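Local coordinates for protein galactokinase (Bifidobacterium longum subsp. infantis, PDB 6TEP) that probably phosphorylates galactose at the expense of ATP, as a magnesium-dependent galactokinase of the GHMP kinase family, at residues Arg77-Val82 with Asp126-Ser131; Asp93-Arg98 with Val110-Arg115; Ser195-Glu200 with Leu215-Gln220; Leu230-Val235 with Ser372-Val377. All coordinates share one frame; numbering follows the deposited sequence.

Contact 1 of 4, residues Arg77-Val82 with Asp126-Ser131; sequences RVVSGV and DAAFVS. With ADP (adenosine-5'-diphosphate), chain H.
Arg77 grips the carboxylate of Asp126 side-on with two nitrogens: NE reaches OD1 of Asp126 at 2.8 Å and NH2 reaches OD2 at 3.0 Å. The oxygens lie close to the guanidinium plane, yet the two flat groups are turned 60° apart, so each N-H meets its oxygen from above the carboxylate plane. Both side chains start beside their backbone N and run the same way, and the bend at chi3 (-68°) turns the guanidinium toward the acid. Asp126 has a second cationic partner in Arg71; an alanine in place of Arg77 would probably cost the carboxylate this paired grip and one of its two cationic partners.

Behind the salt bridge the backbones pair in parallel. Ala127 N donates to Arg77 O, Val79 N to Ala127 O, Phe129 N to Val79 O, and Gly81 N to Phe129 O at 2.8 Å. On the face of Arg77 and Asp126, Val79 CG1 rests 3.7 Å from Ala128 CB; Ala128 has only a methyl, so the branched Val79 can come close. On the other face Val78 CG1 approaches the edge of the Phe129 ring at CE2, and Trp103 covers both residues.

At the strand end Ser80 OG, anti to its own N (chi1 162°), donates to adenine N1 of ADP at 2.7 Å and accepts from Val82 N in an ST turn. Water 1 links Ser80 OG to adenine N6, and Val82 CG1 lies 3.7 Å from N1. A parallel strand pair thus ends in the adenine pocket of a GHMP kinase.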
# COMPACT_ATOMS: atom_id res chain seq x y z
N ARG A 77 15.14 12.46 16.60
CA ARG A 77 14.48 13.74 16.23
C ARG A 77 13.93 13.56 14.80
O ARG A 77 14.69 13.20 13.93
CB ARG A 77 15.44 14.93 16.34
CG ARG A 77 15.94 15.17 17.74
CD ARG A 77 16.60 16.46 17.82
NE ARG A 77 17.81 16.45 17.07
CZ ARG A 77 18.56 17.48 16.88
NH1 ARG A 77 18.21 18.62 17.41
NH2 ARG A 77 19.61 17.37 16.12
N VAL A 78 12.66 13.81 14.61
CA VAL A 78 12.10 13.82 13.23
C VAL A 78 11.29 15.09 13.00
O VAL A 78 10.58 15.52 13.89
CB VAL A 78 11.28 12.55 12.94
CG1 VAL A 78 12.16 11.35 12.89
CG2 VAL A 78 10.14 12.31 13.91
N VAL A 79 11.28 15.55 11.75
CA VAL A 79 10.41 16.67 11.37
C VAL A 79 9.84 16.34 9.98
O VAL A 79 10.50 15.57 9.20
CB VAL A 79 11.23 17.95 11.37
CG1 VAL A 79 12.22 17.98 10.25
CG2 VAL A 79 10.34 19.16 11.36
N SER A 80 8.71 16.95 9.64
CA SER A 80 8.05 16.68 8.34
C SER A 80 7.56 18.00 7.79
O SER A 80 7.10 18.85 8.56
CB SER A 80 6.92 15.71 8.51
OG SER A 80 6.03 15.72 7.44
N GLY A 81 7.62 18.10 6.47
CA GLY A 81 7.08 19.25 5.78
C GLY A 81 5.60 19.47 6.04
O GLY A 81 5.14 20.56 5.71
N VAL A 82 4.83 18.51 6.50
CA VAL A 82 3.41 18.74 6.86
C VAL A 82 3.34 19.76 8.01
O VAL A 82 2.32 20.51 8.07
CB VAL A 82 2.71 17.42 7.24
CG1 VAL A 82 2.78 16.41 6.12
CG2 VAL A 82 3.26 16.82 8.50
N ASP A 126 18.65 11.74 13.38
CA ASP A 126 17.89 12.97 12.95
C ASP A 126 17.33 12.70 11.57
O ASP A 126 18.09 12.29 10.71
CB ASP A 126 18.84 14.16 13.02
CG ASP A 126 19.30 14.50 14.44
OD1 ASP A 126 18.54 14.29 15.41
OD2 ASP A 126 20.47 15.00 14.53
N ALA A 127 16.11 13.12 11.34
CA ALA A 127 15.56 13.01 9.98
C ALA A 127 14.58 14.15 9.69
O ALA A 127 13.84 14.62 10.62
CB ALA A 127 14.94 11.65 9.72
N ALA A 128 14.54 14.45 8.41
CA ALA A 128 13.53 15.39 7.84
C ALA A 128 12.82 14.68 6.68
O ALA A 128 13.50 14.14 5.79
CB ALA A 128 14.17 16.65 7.34
N PHE A 129 11.51 14.74 6.67
CA PHE A 129 10.67 14.14 5.60
C PHE A 129 9.98 15.25 4.78
O PHE A 129 9.40 16.18 5.36
CB PHE A 129 9.57 13.27 6.19
CG PHE A 129 10.06 12.05 6.90
CD1 PHE A 129 10.22 10.86 6.21
CD2 PHE A 129 10.35 12.13 8.25
CE1 PHE A 129 10.72 9.75 6.87
CE2 PHE A 129 10.85 11.03 8.90
CZ PHE A 129 11.02 9.84 8.23
N VAL A 130 10.00 15.02 3.45
CA VAL A 130 9.17 15.79 2.49
C VAL A 130 8.52 14.73 1.59
O VAL A 130 9.24 13.82 1.16
CB VAL A 130 10.02 16.75 1.68
CG1 VAL A 130 9.19 17.41 0.61
CG2 VAL A 130 10.65 17.87 2.54
N SER A 131 7.21 14.82 1.39
CA SER A 131 6.45 13.84 0.61
C SER A 131 5.47 14.48 -0.36
O SER A 131 4.99 15.62 -0.16
CB SER A 131 5.75 12.94 1.56
OG SER A 131 5.17 11.87 0.85
PB ADP H . -2.19 5.92 4.45
O1B ADP H . -1.58 7.16 3.83
O2B ADP H . -1.18 4.84 4.62
O3B ADP H . -3.43 5.44 3.67
PA ADP H . -2.24 5.82 7.33
O1A ADP H . -1.85 4.37 7.44
O2A ADP H . -3.24 6.24 8.33
O3A ADP H . -2.77 6.23 5.89
O5' ADP H . -0.87 6.65 7.46
C5' ADP H . -0.92 8.08 7.56
C4' ADP H . -0.24 8.49 8.84
O4' ADP H . 1.17 8.27 8.71
C3' ADP H . -0.41 9.98 9.13
O3' ADP H . -1.58 10.22 9.87
C2' ADP H . 0.86 10.27 9.94
O2' ADP H . 0.70 9.78 11.24
C1' ADP H . 1.86 9.42 9.16
N9 ADP H . 2.42 10.11 8.01
C8 ADP H . 2.44 9.64 6.71
N7 ADP H . 3.05 10.45 5.88
C5 ADP H . 3.54 11.49 6.70
C6 ADP H . 4.29 12.65 6.44
N6 ADP H . 4.72 13.03 5.24
N1 ADP H . 4.60 13.46 7.50
C2 ADP H . 4.17 13.12 8.71
N3 ADP H . 3.43 12.08 9.07
C4 ADP H . 3.16 11.28 8.01
O HOH W 1 6.30 15.43 4.47

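Contact 2 of 4, residues Asp93-Arg98 with Val110-Arg115; sequences DGLKAR and VAWALR
This is a surface contact in which the indole of Trp112, on helix 105-116, backs the irregular loop 93-98 that leads from strand 86-91 toward that helix. CG of Trp112 stands anti to the backbone N (chi1 170°), which carries the ring off the helix toward the loop. Its pyrrole edge meets Leu95: NE1 lies 3.1 Å from Leu95 O, near the ring plane, but the N-H points well off the oxygen (122°) and the bond is weak. CD1 of Trp112 touches Leu95 CB at 4.1 Å. At the benzo end, CZ2 of Trp112 lies 4.0 Å from Ala97 CB, where a methyl is small enough to come up to CZ2. An alanine in place of Trp112 would probably deprive Leu95 O of this donor and leave Leu95 and Ala97 without the ring that they touch.

One turn further along the helix, Arg115 NH1 shares water 2 with Gly94 N, at 3.3 Å and 3.1 Å, while its NH2 is held by Val122 O. Gly94 has a positive phi (80°), a conformation easily reached without a side chain. Helix 165-182 also packs on the indole, through Glu181 and Met182. The chemistry implies a loop held mainly by van der Waals contact, with one weak bond and one bridging water as the polar links between the two segments.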
# COMPACT_ATOMS: atom_id res chain seq x y z
N ASP A 93 16.50 4.19 24.08
CA ASP A 93 17.02 3.44 25.24
C ASP A 93 15.86 3.12 26.17
O ASP A 93 15.30 4.03 26.72
CB ASP A 93 18.15 4.21 25.91
CG ASP A 93 18.76 3.45 27.06
OD1 ASP A 93 18.84 2.24 26.96
OD2 ASP A 93 19.19 4.10 28.04
N GLY A 94 15.49 1.84 26.26
CA GLY A 94 14.40 1.33 27.08
C GLY A 94 13.06 1.54 26.43
O GLY A 94 12.07 1.32 27.12
N LEU A 95 12.99 1.94 25.14
CA LEU A 95 11.71 2.30 24.52
C LEU A 95 10.92 1.02 24.37
O LEU A 95 11.53 0.03 23.89
CB LEU A 95 11.99 2.95 23.18
CG LEU A 95 10.77 3.51 22.47
CD1 LEU A 95 10.12 4.58 23.33
CD2 LEU A 95 11.14 4.00 21.07
N LYS A 96 9.66 1.04 24.75
CA LYS A 96 8.77 -0.13 24.62
C LYS A 96 7.77 0.11 23.47
O LYS A 96 7.60 1.23 22.99
CB LYS A 96 8.03 -0.43 25.92
CG LYS A 96 8.87 -0.72 27.16
CD LYS A 96 8.05 -0.79 28.45
CE LYS A 96 7.05 0.34 28.62
NZ LYS A 96 6.67 0.57 30.03
N ALA A 97 7.05 -0.94 23.11
CA ALA A 97 5.93 -0.88 22.14
C ALA A 97 4.93 0.19 22.62
O ALA A 97 4.75 0.31 23.86
CB ALA A 97 5.32 -2.25 22.07
N ARG A 98 4.43 1.00 21.70
CA ARG A 98 3.45 2.08 21.94
C ARG A 98 4.06 3.19 22.80
O ARG A 98 3.28 3.97 23.33
CB ARG A 98 2.14 1.51 22.52
CG ARG A 98 1.50 0.40 21.68
CD ARG A 98 1.28 0.74 20.21
NE ARG A 98 0.64 2.03 20.06
CZ ARG A 98 -0.63 2.28 20.37
NH1 ARG A 98 -1.44 1.29 20.73
NH2 ARG A 98 -1.10 3.51 20.27
N VAL A 110 10.83 2.13 13.57
CA VAL A 110 11.69 1.35 12.60
C VAL A 110 13.07 1.11 13.23
O VAL A 110 13.55 -0.07 13.25
CB VAL A 110 11.89 2.03 11.24
CG1 VAL A 110 12.90 1.29 10.38
CG2 VAL A 110 10.57 2.12 10.49
N ALA A 111 13.65 2.13 13.90
CA ALA A 111 14.93 1.91 14.60
C ALA A 111 14.69 0.96 15.78
O ALA A 111 15.54 0.06 16.03
CB ALA A 111 15.52 3.21 15.02
N TRP A 112 13.58 1.15 16.51
CA TRP A 112 13.18 0.26 17.62
C TRP A 112 13.08 -1.20 17.18
O TRP A 112 13.66 -2.15 17.86
CB TRP A 112 11.93 0.82 18.28
CG TRP A 112 11.28 -0.11 19.25
CD1 TRP A 112 11.61 -0.26 20.58
CD2 TRP A 112 10.22 -1.06 18.98
NE1 TRP A 112 10.82 -1.20 21.16
CE2 TRP A 112 9.95 -1.69 20.22
CE3 TRP A 112 9.46 -1.41 17.85
CZ2 TRP A 112 8.96 -2.65 20.37
CZ3 TRP A 112 8.44 -2.31 18.00
CH2 TRP A 112 8.23 -2.96 19.25
N ALA A 113 12.41 -1.43 16.07
CA ALA A 113 12.23 -2.78 15.50
C ALA A 113 13.57 -3.42 15.06
O ALA A 113 13.83 -4.64 15.34
CB ALA A 113 11.28 -2.65 14.36
N LEU A 114 14.49 -2.65 14.52
CA LEU A 114 15.82 -3.16 14.11
C LEU A 114 16.62 -3.53 15.38
O LEU A 114 17.29 -4.56 15.37
CB LEU A 114 16.51 -2.11 13.26
CG LEU A 114 15.97 -1.96 11.83
CD1 LEU A 114 16.64 -0.74 11.15
CD2 LEU A 114 16.17 -3.23 10.98
N ARG A 115 16.62 -2.68 16.41
CA ARG A 115 17.31 -3.04 17.66
C ARG A 115 16.66 -4.28 18.26
O ARG A 115 17.45 -5.10 18.78
CB ARG A 115 17.28 -1.85 18.60
CG ARG A 115 18.23 -0.75 18.16
CD ARG A 115 17.66 0.57 18.59
NE ARG A 115 17.65 0.73 20.03
CZ ARG A 115 18.72 1.05 20.73
NH1 ARG A 115 18.62 1.16 22.05
NH2 ARG A 115 19.88 1.27 20.14
O HOH W 2 16.71 -0.22 24.29

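Contact 3 of 4, residues Ser195-Glu200 with Leu215-Gln220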
# COMPACT_ATOMS: atom_id res chain seq x y z
N SER A 195 6.39 -1.02 -1.66
CA SER A 195 7.28 0.15 -1.56
C SER A 195 8.73 -0.24 -1.73
O SER A 195 9.53 0.51 -2.24
CB SER A 195 6.99 0.87 -0.24
OG SER A 195 7.62 2.12 -0.24
N MET A 196 9.14 -1.45 -1.35
CA MET A 196 10.59 -1.76 -1.41
C MET A 196 10.92 -2.83 -2.45
O MET A 196 12.08 -3.12 -2.59
CB MET A 196 11.13 -2.23 -0.06
CG MET A 196 10.84 -1.25 1.03
SD MET A 196 11.88 -1.61 2.44
CE MET A 196 13.37 -0.83 1.84
N ARG A 197 9.93 -3.45 -3.10
CA ARG A 197 10.25 -4.51 -4.09
C ARG A 197 9.58 -4.37 -5.48
O ARG A 197 10.03 -5.06 -6.43
CB ARG A 197 9.85 -5.87 -3.48
CG ARG A 197 10.41 -6.15 -2.12
CD ARG A 197 9.93 -7.43 -1.51
NE ARG A 197 10.49 -8.57 -2.20
CZ ARG A 197 10.15 -9.80 -1.94
NH1 ARG A 197 9.14 -10.07 -1.13
NH2 ARG A 197 10.81 -10.76 -2.55
N CYS A 198 8.73 -3.36 -5.68
CA CYS A 198 8.19 -3.10 -7.04
C CYS A 198 9.36 -2.68 -7.93
O CYS A 198 10.41 -2.21 -7.44
CB CYS A 198 7.08 -2.06 -7.02
SG CYS A 198 5.53 -2.74 -6.39
N THR A 199 9.12 -2.81 -9.24
CA THR A 199 10.06 -2.28 -10.24
C THR A 199 9.31 -1.44 -11.29
O THR A 199 8.13 -1.67 -11.55
CB THR A 199 10.88 -3.41 -10.87
OG1 THR A 199 10.02 -4.30 -11.60
CG2 THR A 199 11.66 -4.22 -9.86
N GLU A 200 10.05 -0.55 -11.92
CA GLU A 200 9.48 0.31 -12.95
C GLU A 200 8.87 -0.58 -14.06
O GLU A 200 9.50 -1.61 -14.45
CB GLU A 200 10.50 1.27 -13.53
CG GLU A 200 9.89 2.22 -14.54
CD GLU A 200 9.81 1.68 -15.98
OE1 GLU A 200 10.61 0.77 -16.33
OE2 GLU A 200 8.97 2.17 -16.77
N LEU A 215 12.81 -15.02 -2.85
CA LEU A 215 12.88 -15.29 -4.31
C LEU A 215 11.66 -16.12 -4.73
O LEU A 215 11.39 -16.14 -5.93
CB LEU A 215 14.15 -16.06 -4.66
CG LEU A 215 15.39 -15.22 -4.87
CD1 LEU A 215 15.45 -14.11 -3.87
CD2 LEU A 215 16.61 -16.09 -4.78
N GLU A 216 10.99 -16.81 -3.82
CA GLU A 216 9.78 -17.62 -4.10
C GLU A 216 8.51 -16.77 -4.08
O GLU A 216 7.53 -17.23 -4.57
CB GLU A 216 9.63 -18.75 -3.07
CG GLU A 216 10.66 -19.82 -3.17
CD GLU A 216 10.51 -20.94 -2.16
OE1 GLU A 216 9.89 -20.73 -1.00
OE2 GLU A 216 11.10 -21.97 -2.48
N ASN A 217 8.49 -15.63 -3.37
CA ASN A 217 7.18 -14.99 -3.10
C ASN A 217 6.92 -13.73 -3.97
O ASN A 217 5.84 -13.15 -3.75
CB ASN A 217 6.87 -14.71 -1.62
CG ASN A 217 7.70 -13.59 -1.02
OD1 ASN A 217 8.47 -12.96 -1.70
ND2 ASN A 217 7.57 -13.40 0.29
N VAL A 218 7.72 -13.43 -4.95
CA VAL A 218 7.37 -12.35 -5.89
C VAL A 218 7.70 -12.78 -7.31
O VAL A 218 8.65 -13.53 -7.56
CB VAL A 218 8.11 -11.03 -5.56
CG1 VAL A 218 7.61 -10.49 -4.25
CG2 VAL A 218 9.62 -11.11 -5.65
N SER A 219 6.89 -12.32 -8.26
CA SER A 219 7.24 -12.37 -9.69
C SER A 219 6.81 -11.04 -10.31
O SER A 219 5.66 -10.64 -10.09
CB SER A 219 6.63 -13.53 -10.42
OG SER A 219 5.25 -13.33 -10.58
N GLN A 220 7.72 -10.44 -11.05
CA GLN A 220 7.52 -9.13 -11.70
C GLN A 220 6.70 -9.36 -12.97
O GLN A 220 7.19 -10.02 -13.89
CB GLN A 220 8.85 -8.47 -12.00
CG GLN A 220 9.72 -8.16 -10.81
CD GLN A 220 9.16 -7.16 -9.83
OE1 GLN A 220 8.39 -6.28 -10.22
NE2 GLN A 220 9.73 -7.19 -8.61
O HOH W 3 6.70 -4.27 -9.51
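Arg197 and Gln220 carry this contact, each reaching across to the other segment. The guanidinium of Arg197 points at the amide of Asn217: NH1 donates to OD1 of Asn217 at 3.0 Å, and NH2 adds a weak bond to the same oxygen. The side chains cross at about a right angle, their flat groups 51° apart. Val218 supplies the apolar lining, its CG1 over one face of the guanidinium, offset toward the rim and 3.5 Å from CZ of Arg197; a branched valine can offer two methyls here, and CG2 meets NH2.

The amide of Gln220 works with both ends. NE2 donates to Arg197 O at 3.1 Å, while OE1 accepts from Thr199 OG1 at 2.9 Å, the hydroxyl lying well above the carbonyl plane. The chain of Gln220 is bent at chi2 (-64°), which folds the amide across to the backbone of the other segment. Water 3 accepts from Thr199 N and donates to Gln220 OE1 at 2.7 Å, so this oxygen receives two bonds.

These groups join the C-terminal end of helix 190-197 and the turn after it to the short, weakly bonded helix 214-217 and to strand 218-222, which pairs antiparallel with strand 202-207 in the large mixed sheet of the GHMP kinase N-terminal domain. An arginine suits the helix end because its branched head can answer several acceptors at once.

Further out, Asp165 forms a salt bridge with Arg197 NH2, which also meets Pro214 O, and Asn193 OD1 binds NH1. Val169 and Ile172 of helix 165-182 pack on the Arg197 side chain.

Contact 4 of 4, residues Leu230-Val235 with Ser372-Val377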
# COMPACT_ATOMS: atom_id res chain seq x y z
N LEU A 230 -3.11 2.80 -22.74
CA LEU A 230 -3.95 2.90 -21.53
C LEU A 230 -3.36 3.93 -20.57
O LEU A 230 -2.23 4.33 -20.75
CB LEU A 230 -3.97 1.57 -20.80
CG LEU A 230 -4.61 0.39 -21.50
CD1 LEU A 230 -4.37 -0.88 -20.66
CD2 LEU A 230 -6.09 0.62 -21.76
N GLU A 231 -4.20 4.34 -19.66
CA GLU A 231 -3.85 5.19 -18.50
C GLU A 231 -4.48 4.49 -17.30
O GLU A 231 -5.54 3.86 -17.44
CB GLU A 231 -4.35 6.58 -18.88
CG GLU A 231 -4.39 7.65 -17.87
CD GLU A 231 -4.83 9.02 -18.40
OE1 GLU A 231 -5.29 9.15 -19.56
OE2 GLU A 231 -4.78 9.95 -17.59
N LEU A 232 -3.76 4.48 -16.18
CA LEU A 232 -4.36 4.09 -14.89
C LEU A 232 -4.75 5.35 -14.13
O LEU A 232 -3.81 6.12 -13.72
CB LEU A 232 -3.40 3.21 -14.10
CG LEU A 232 -4.03 2.67 -12.82
CD1 LEU A 232 -5.06 1.59 -13.11
CD2 LEU A 232 -2.97 2.17 -11.86
N LEU A 233 -6.04 5.63 -14.14
CA LEU A 233 -6.61 6.78 -13.37
C LEU A 233 -6.63 6.41 -11.90
O LEU A 233 -7.14 5.34 -11.56
CB LEU A 233 -7.99 7.15 -13.90
CG LEU A 233 -8.69 8.25 -13.11
CD1 LEU A 233 -7.93 9.59 -13.14
CD2 LEU A 233 -10.10 8.44 -13.62
N VAL A 234 -6.05 7.27 -11.08
CA VAL A 234 -6.18 7.15 -9.61
C VAL A 234 -6.88 8.39 -9.03
O VAL A 234 -6.42 9.49 -9.34
CB VAL A 234 -4.79 6.98 -8.98
CG1 VAL A 234 -4.97 6.93 -7.48
CG2 VAL A 234 -4.09 5.75 -9.54
N VAL A 235 -7.96 8.20 -8.30
CA VAL A 235 -8.76 9.32 -7.75
C VAL A 235 -8.86 9.13 -6.24
O VAL A 235 -9.36 8.11 -5.79
CB VAL A 235 -10.15 9.45 -8.40
CG1 VAL A 235 -10.95 10.55 -7.68
CG2 VAL A 235 -10.03 9.70 -9.87
N SER A 372 -9.02 5.80 -2.07
CA SER A 372 -8.86 6.04 -3.52
C SER A 372 -9.52 4.93 -4.34
O SER A 372 -9.63 3.77 -3.83
CB SER A 372 -7.41 6.25 -3.92
OG SER A 372 -6.83 7.33 -3.17
N ILE A 373 -9.82 5.27 -5.56
CA ILE A 373 -10.24 4.30 -6.61
C ILE A 373 -9.20 4.32 -7.70
O ILE A 373 -8.44 5.29 -7.79
CB ILE A 373 -11.65 4.56 -7.15
CG1 ILE A 373 -11.82 5.79 -8.06
CG2 ILE A 373 -12.63 4.58 -6.01
CD1 ILE A 373 -12.77 5.49 -9.23
N ILE A 374 -9.15 3.23 -8.49
CA ILE A 374 -8.30 3.18 -9.71
C ILE A 374 -9.20 2.72 -10.85
O ILE A 374 -10.20 2.10 -10.59
CB ILE A 374 -7.12 2.23 -9.53
CG1 ILE A 374 -7.59 0.80 -9.33
CG2 ILE A 374 -6.28 2.68 -8.34
CD1 ILE A 374 -6.39 -0.21 -9.30
N ALA A 375 -8.85 3.14 -12.05
CA ALA A 375 -9.65 2.72 -13.24
C ALA A 375 -8.70 2.56 -14.41
O ALA A 375 -7.77 3.36 -14.60
CB ALA A 375 -10.73 3.73 -13.59
N LEU A 376 -8.84 1.44 -15.15
CA LEU A 376 -8.10 1.27 -16.42
C LEU A 376 -8.92 1.99 -17.50
O LEU A 376 -10.13 1.61 -17.64
CB LEU A 376 -8.01 -0.21 -16.79
CG LEU A 376 -6.97 -1.04 -16.08
CD1 LEU A 376 -7.24 -2.51 -16.36
CD2 LEU A 376 -5.56 -0.62 -16.48
N VAL A 377 -8.33 3.02 -18.08
CA VAL A 377 -9.01 3.88 -19.08
C VAL A 377 -8.12 4.00 -20.32
O VAL A 377 -6.91 3.71 -20.29
CB VAL A 377 -9.35 5.24 -18.48
CG1 VAL A 377 -10.15 5.05 -17.23
CG2 VAL A 377 -8.09 6.09 -18.24
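Glu231 and Val377 open the register, and the glutamate can be followed outward from the strand. Its CB lies 3.8 Å from Val377 CG2, and CG, anti to the backbone N (chi1 170°), remains 4.0 Å from the same methyl, the two side chains crossing obliquely. The rest of the chain is extended, which carries OE1 of Glu231 to the backbone N of Gly380, with a weak bond from Gly382 N. A glutamate fits because its methylenes can lie against valine while its charged end reaches a main-chain donor.

The backbones form an antiparallel ladder in which the hydrogen-bonded pairs are Glu231 with Val377, Leu233 with Ala375 and Val235 with Ile373. Strand 230-236 is the middle strand of the five-stranded mixed sheet in the C-terminal part of this GHMP kinase, and strand 372-378 lies between it and edge strand 361-364. The bond from Val377 N to Glu231 O is 3.0 Å and nearly straight, at 173°.

On the face of Leu233, Val235 and Val377, helix 382-396 packs through Ile385 and Ile389, and the small Ala375 faces Leu233. On the other face Val234 CG2 meets Ile374 CG2 at 4.0 Å, side by side, while Leu232 CD1 touches Leu376 CD2 at 4.1 Å. Phe329 of helix 322-338 covers Ile374 and Leu376.

How the contacts relate
The four contacts do not touch one another, and of the four only contact 1 touches ADP; the others lie at various distances from the site. In contact 4 the side chain of Ser372 lies about 8 Å from ADP and hydrogen-bonds to Ser137 O, although the centres of contacts 4 and 1 are about 30 Å apart. Contact 3 reaches the same large sheet as contact 1, and its Cys198 side chain is about 6 Å from that of Arg40, which binds galactose. Contact 2 is nested in the chain between the strands of contact 1, their centres about 19 Å apart; its Trp112 side chain stands about 9 Å from that of the magnesium-binding Glu179.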